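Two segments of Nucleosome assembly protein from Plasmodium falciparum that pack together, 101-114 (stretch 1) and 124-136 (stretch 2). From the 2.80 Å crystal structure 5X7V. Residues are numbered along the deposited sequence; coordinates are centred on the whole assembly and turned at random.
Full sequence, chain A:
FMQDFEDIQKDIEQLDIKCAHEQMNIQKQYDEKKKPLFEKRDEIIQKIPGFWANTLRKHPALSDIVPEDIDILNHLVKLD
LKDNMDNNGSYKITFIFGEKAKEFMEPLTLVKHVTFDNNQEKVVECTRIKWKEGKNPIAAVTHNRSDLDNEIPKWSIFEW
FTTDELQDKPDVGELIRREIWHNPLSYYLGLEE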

# COMPACT_ATOMS: atom_id res chain seq x y z
N ALA A 101 -21.84 9.85 26.32
CA ALA A 101 -21.57 8.46 26.02
C ALA A 101 -21.51 7.64 27.30
O ALA A 101 -21.48 6.42 27.27
CB ALA A 101 -20.29 8.34 25.25
N LYS A 102 -21.51 8.33 28.44
CA LYS A 102 -21.52 7.66 29.74
C LYS A 102 -22.85 6.95 29.99
O LYS A 102 -22.98 6.21 30.96
CB LYS A 102 -21.24 8.65 30.87
CG LYS A 102 -19.81 9.09 31.03
CD LYS A 102 -19.36 8.96 32.47
CE LYS A 102 -18.11 9.79 32.76
NZ LYS A 102 -18.46 11.20 33.15
N GLU A 103 -23.84 7.20 29.13
CA GLU A 103 -25.08 6.44 29.20
C GLU A 103 -24.83 4.99 28.84
O GLU A 103 -25.53 4.09 29.32
CB GLU A 103 -26.14 7.01 28.27
CG GLU A 103 -27.50 6.36 28.48
CD GLU A 103 -28.55 6.72 27.45
OE1 GLU A 103 -28.91 7.91 27.31
OE2 GLU A 103 -29.03 5.78 26.78
N PHE A 104 -23.82 4.75 28.00
CA PHE A 104 -23.61 3.44 27.38
C PHE A 104 -22.37 2.68 27.85
O PHE A 104 -22.30 1.46 27.72
CB PHE A 104 -23.52 3.56 25.85
CG PHE A 104 -24.59 4.40 25.23
CD1 PHE A 104 -24.40 5.77 25.05
CD2 PHE A 104 -25.78 3.83 24.78
CE1 PHE A 104 -25.37 6.54 24.46
CE2 PHE A 104 -26.75 4.60 24.18
CZ PHE A 104 -26.55 5.96 24.03
N MET A 105 -21.37 3.41 28.36
CA MET A 105 -20.05 2.81 28.54
C MET A 105 -19.10 3.65 29.39
O MET A 105 -19.42 4.77 29.81
CB MET A 105 -19.41 2.58 27.18
CG MET A 105 -19.07 3.88 26.51
SD MET A 105 -18.19 3.74 24.92
CE MET A 105 -16.59 3.24 25.49
N GLU A 106 -17.94 3.04 29.63
CA GLU A 106 -16.81 3.57 30.39
C GLU A 106 -15.59 2.74 29.97
O GLU A 106 -15.71 1.53 29.76
CB GLU A 106 -17.04 3.43 31.90
CG GLU A 106 -16.36 4.48 32.76
CD GLU A 106 -17.12 5.80 32.78
N PRO A 107 -14.42 3.38 29.84
CA PRO A 107 -14.17 4.81 29.96
C PRO A 107 -14.46 5.51 28.62
O PRO A 107 -14.88 4.84 27.67
CB PRO A 107 -12.69 4.87 30.31
CG PRO A 107 -12.13 3.71 29.62
CD PRO A 107 -13.17 2.64 29.63
N LEU A 108 -14.27 6.82 28.56
CA LEU A 108 -14.70 7.60 27.42
C LEU A 108 -13.58 7.69 26.41
O LEU A 108 -13.79 8.15 25.28
CB LEU A 108 -15.15 9.00 27.84
CG LEU A 108 -16.40 9.02 28.71
CD1 LEU A 108 -16.72 10.43 29.15
CD2 LEU A 108 -17.55 8.41 27.97
N THR A 109 -12.40 7.26 26.83
CA THR A 109 -11.24 7.16 25.96
C THR A 109 -10.95 5.69 25.69
O THR A 109 -10.64 4.94 26.61
CB THR A 109 -9.99 7.83 26.56
OG1 THR A 109 -10.24 9.23 26.76
CG2 THR A 109 -8.78 7.66 25.64
N LEU A 110 -11.06 5.28 24.43
CA LEU A 110 -10.70 3.94 24.02
C LEU A 110 -9.40 3.97 23.22
O LEU A 110 -9.27 4.76 22.29
CB LEU A 110 -11.81 3.33 23.17
CG LEU A 110 -13.20 3.40 23.75
CD1 LEU A 110 -14.18 2.89 22.75
CD2 LEU A 110 -13.21 2.55 24.98
N VAL A 111 -8.43 3.12 23.57
CA VAL A 111 -7.22 3.05 22.76
C VAL A 111 -6.97 1.64 22.26
O VAL A 111 -7.32 0.66 22.90
CB VAL A 111 -5.95 3.53 23.53
CG1 VAL A 111 -6.04 5.02 23.84
CG2 VAL A 111 -5.77 2.74 24.81
N LYS A 112 -6.40 1.54 21.08
CA LYS A 112 -5.86 0.27 20.62
C LYS A 112 -4.53 0.52 19.93
O LYS A 112 -4.46 1.23 18.93
CB LYS A 112 -6.83 -0.45 19.70
CG LYS A 112 -6.41 -1.85 19.40
CD LYS A 112 -7.44 -2.51 18.52
CE LYS A 112 -7.07 -3.96 18.30
NZ LYS A 112 -8.16 -4.73 17.67
N HIS A 113 -3.48 -0.07 20.49
CA HIS A 113 -2.12 0.11 20.03
C HIS A 113 -1.67 -1.22 19.41
O HIS A 113 -1.79 -2.28 20.03
CB HIS A 113 -1.24 0.56 21.21
CG HIS A 113 0.21 0.73 20.88
ND1 HIS A 113 1.13 1.21 21.79
CD2 HIS A 113 0.91 0.46 19.75
CE1 HIS A 113 2.33 1.24 21.23
NE2 HIS A 113 2.22 0.79 19.99
N VAL A 114 -1.17 -1.16 18.19
CA VAL A 114 -0.89 -2.34 17.38
C VAL A 114 0.54 -2.40 16.83
O VAL A 114 1.07 -1.39 16.38
CB VAL A 114 -1.88 -2.38 16.19
CG1 VAL A 114 -1.55 -3.52 15.25
CG2 VAL A 114 -3.31 -2.46 16.70
N VAL A 124 -0.78 -4.71 21.22
CA VAL A 124 0.03 -4.36 22.39
C VAL A 124 -0.82 -3.72 23.50
O VAL A 124 -0.60 -3.96 24.69
CB VAL A 124 1.16 -3.38 21.98
CG1 VAL A 124 1.93 -2.88 23.18
CG2 VAL A 124 2.05 -4.05 20.98
N GLU A 125 -1.79 -2.91 23.11
CA GLU A 125 -2.68 -2.28 24.08
C GLU A 125 -4.13 -2.34 23.62
O GLU A 125 -4.41 -2.31 22.43
CB GLU A 125 -2.25 -0.83 24.33
CG GLU A 125 -0.89 -0.71 25.07
CD GLU A 125 -0.41 0.74 25.31
OE1 GLU A 125 -1.16 1.51 25.95
OE2 GLU A 125 0.72 1.08 24.87
N CYS A 126 -5.06 -2.47 24.57
CA CYS A 126 -6.47 -2.31 24.22
C CYS A 126 -7.41 -2.05 25.39
O CYS A 126 -7.40 -2.76 26.38
CB CYS A 126 -6.98 -3.53 23.48
SG CYS A 126 -8.41 -3.04 22.59
N THR A 127 -8.23 -1.02 25.26
CA THR A 127 -9.15 -0.68 26.32
C THR A 127 -10.26 -1.72 26.43
O THR A 127 -10.89 -2.07 25.45
CB THR A 127 -9.76 0.72 26.10
OG1 THR A 127 -8.73 1.71 26.22
CG2 THR A 127 -10.84 0.99 27.14
N ARG A 128 -10.58 -2.06 27.67
CA ARG A 128 -11.67 -2.96 27.94
C ARG A 128 -12.87 -2.05 28.12
O ARG A 128 -12.90 -1.27 29.04
CB ARG A 128 -11.41 -3.71 29.23
CG ARG A 128 -11.67 -5.20 29.18
CD ARG A 128 -10.88 -5.92 30.25
NE ARG A 128 -10.14 -7.05 29.70
N ILE A 129 -13.81 -2.13 27.21
CA ILE A 129 -15.01 -1.34 27.31
C ILE A 129 -15.92 -2.00 28.33
O ILE A 129 -16.15 -3.21 28.31
CB ILE A 129 -15.73 -1.24 25.96
CG1 ILE A 129 -14.77 -0.76 24.88
CG2 ILE A 129 -16.91 -0.30 26.05
CD1 ILE A 129 -15.26 -1.07 23.53
N LYS A 130 -16.40 -1.19 29.26
CA LYS A 130 -17.34 -1.67 30.24
C LYS A 130 -18.69 -1.05 29.92
O LYS A 130 -18.99 0.07 30.32
CB LYS A 130 -16.86 -1.32 31.65
CG LYS A 130 -15.60 -2.06 32.05
CD LYS A 130 -15.11 -1.66 33.42
CE LYS A 130 -14.80 -0.17 33.49
NZ LYS A 130 -14.02 0.14 34.74
N TRP A 131 -19.47 -1.79 29.14
CA TRP A 131 -20.82 -1.41 28.74
C TRP A 131 -21.74 -1.33 29.94
O TRP A 131 -21.66 -2.16 30.83
CB TRP A 131 -21.33 -2.42 27.72
CG TRP A 131 -20.49 -2.39 26.50
CD1 TRP A 131 -19.49 -3.25 26.16
CD2 TRP A 131 -20.54 -1.40 25.46
NE1 TRP A 131 -18.93 -2.88 24.96
CE2 TRP A 131 -19.56 -1.74 24.51
CE3 TRP A 131 -21.33 -0.27 25.23
CZ2 TRP A 131 -19.34 -1.00 23.36
CZ3 TRP A 131 -21.11 0.47 24.09
CH2 TRP A 131 -20.13 0.10 23.17
N LYS A 132 -22.59 -0.31 29.98
CA LYS A 132 -23.59 -0.21 31.03
C LYS A 132 -24.63 -1.30 30.81
O LYS A 132 -24.75 -1.83 29.70
CB LYS A 132 -24.26 1.17 31.05
CG LYS A 132 -23.31 2.33 31.26
CD LYS A 132 -22.62 2.24 32.58
CE LYS A 132 -21.64 3.36 32.72
NZ LYS A 132 -22.37 4.63 32.75
N GLU A 133 -25.37 -1.65 31.85
CA GLU A 133 -26.41 -2.67 31.76
C GLU A 133 -27.44 -2.33 30.68
O GLU A 133 -28.05 -1.25 30.67
CB GLU A 133 -27.11 -2.83 33.10
CG GLU A 133 -26.16 -3.28 34.19
CD GLU A 133 -25.48 -4.59 33.86
OE1 GLU A 133 -26.17 -5.53 33.42
OE2 GLU A 133 -24.24 -4.66 33.98
N GLY A 134 -27.63 -3.28 29.77
CA GLY A 134 -28.56 -3.13 28.68
C GLY A 134 -28.12 -2.18 27.57
O GLY A 134 -28.92 -1.84 26.69
N LYS A 135 -26.87 -1.75 27.59
CA LYS A 135 -26.45 -0.75 26.62
C LYS A 135 -25.43 -1.27 25.59
O LYS A 135 -25.05 -0.56 24.67
CB LYS A 135 -25.90 0.47 27.34
CG LYS A 135 -26.85 1.06 28.37
CD LYS A 135 -28.10 1.60 27.71
CE LYS A 135 -28.60 2.86 28.42
NZ LYS A 135 -30.03 3.19 28.14
N ASN A 136 -25.00 -2.52 25.75
CA ASN A 136 -24.01 -3.07 24.84
C ASN A 136 -24.62 -3.34 23.47
O ASN A 136 -25.57 -4.10 23.36
CB ASN A 136 -23.43 -4.36 25.41
CG ASN A 136 -22.24 -4.86 24.63
OD1 ASN A 136 -22.01 -4.42 23.50
ND2 ASN A 136 -21.50 -5.79 25.21

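The two stretches run alongside each other in nearly antiparallel fashion, the N-to-C directions of strands 109–114 and 124–126 meeting at 161°. Regular pairing is centred on His113 and Glu125, whose backbones bond in both directions: His113 N donates to Glu125 O (3.1 Å) and Glu125 N to His113 O (3.1 Å). The same carbonyl, His113 O, also accepts from Val124 N at 2.9 Å. Next in register come Lys112 and Cys126, a non-hydrogen-bonded pair with CA atoms 4.5 Å apart, flanked by a bond from Thr127 N to Val111 O (3.0 Å). Here the ladder changes character, because Val111 N is met by a side chain: it donates to Thr127 OG1 at 3.0 Å and 169°.

Around Pro107, which follows a cis peptide bond, the backbone hydrogen bonds lapse, though Pro107 CD still lies 3.8 Å from Thr127 CG2; they resume at Glu106. Lys130 N donates to Glu106 O (2.9 Å), while the return bond from Glu106 N to Lys130 O (3.2 Å) is weak, bent to 121°. Lys132 N then reaches Phe104 O at 2.9 Å and 168°, at the first residue of a type II turn that runs from Lys132 to Lys135. Gly134 occupies this turn with a positive phi of 74°, a conformation that favours glycine.

The side chains of the two bridged pairs lie on different faces of the sheet. On one, His113 and Glu125 add a polar link to their backbone bonds: His113 ND1 donates to Glu125 OE2 (3.1 Å), which lies at the edge of the imidazole near its plane. On the other, the aliphatic part of Lys112 passes Cys126, CG to SG 3.9 Å, before its amine leads away to a hydrogen bond elsewhere in the structure. Val124 CB lies over one face of the His113 ring.

Apolar contacts continue from Leu110 at the strand into the segments beyond it. Leu110 CD2 packs against Thr127 CG2 (3.6 Å) and Ile129 CG1 (3.7 Å), and Met105 CE approaches Ile129 CG2 at 3.6 Å. Met105 also lies against the indole of Trp131, with CB 4.0 Å from CE3 and SD 4.9 Å from the centroid of the six-membered ring, an oblique sulfur-aromatic contact. Although the CA-to-CB bond of Trp131 points away overall, its ring comes back close enough for CZ3 to lie 4.3 Å from Phe104 CB.

Two lysines secure the far end. Lys132 NZ donates to Lys102 O over a very short 2.5 Å, and Lys135 NZ forms a salt bridge with Glu103 OE2 at 3.1 Å, where opposite charges reinforce the hydrogen bond. The contact between the two stretches buries 1024 Å², both sides summed.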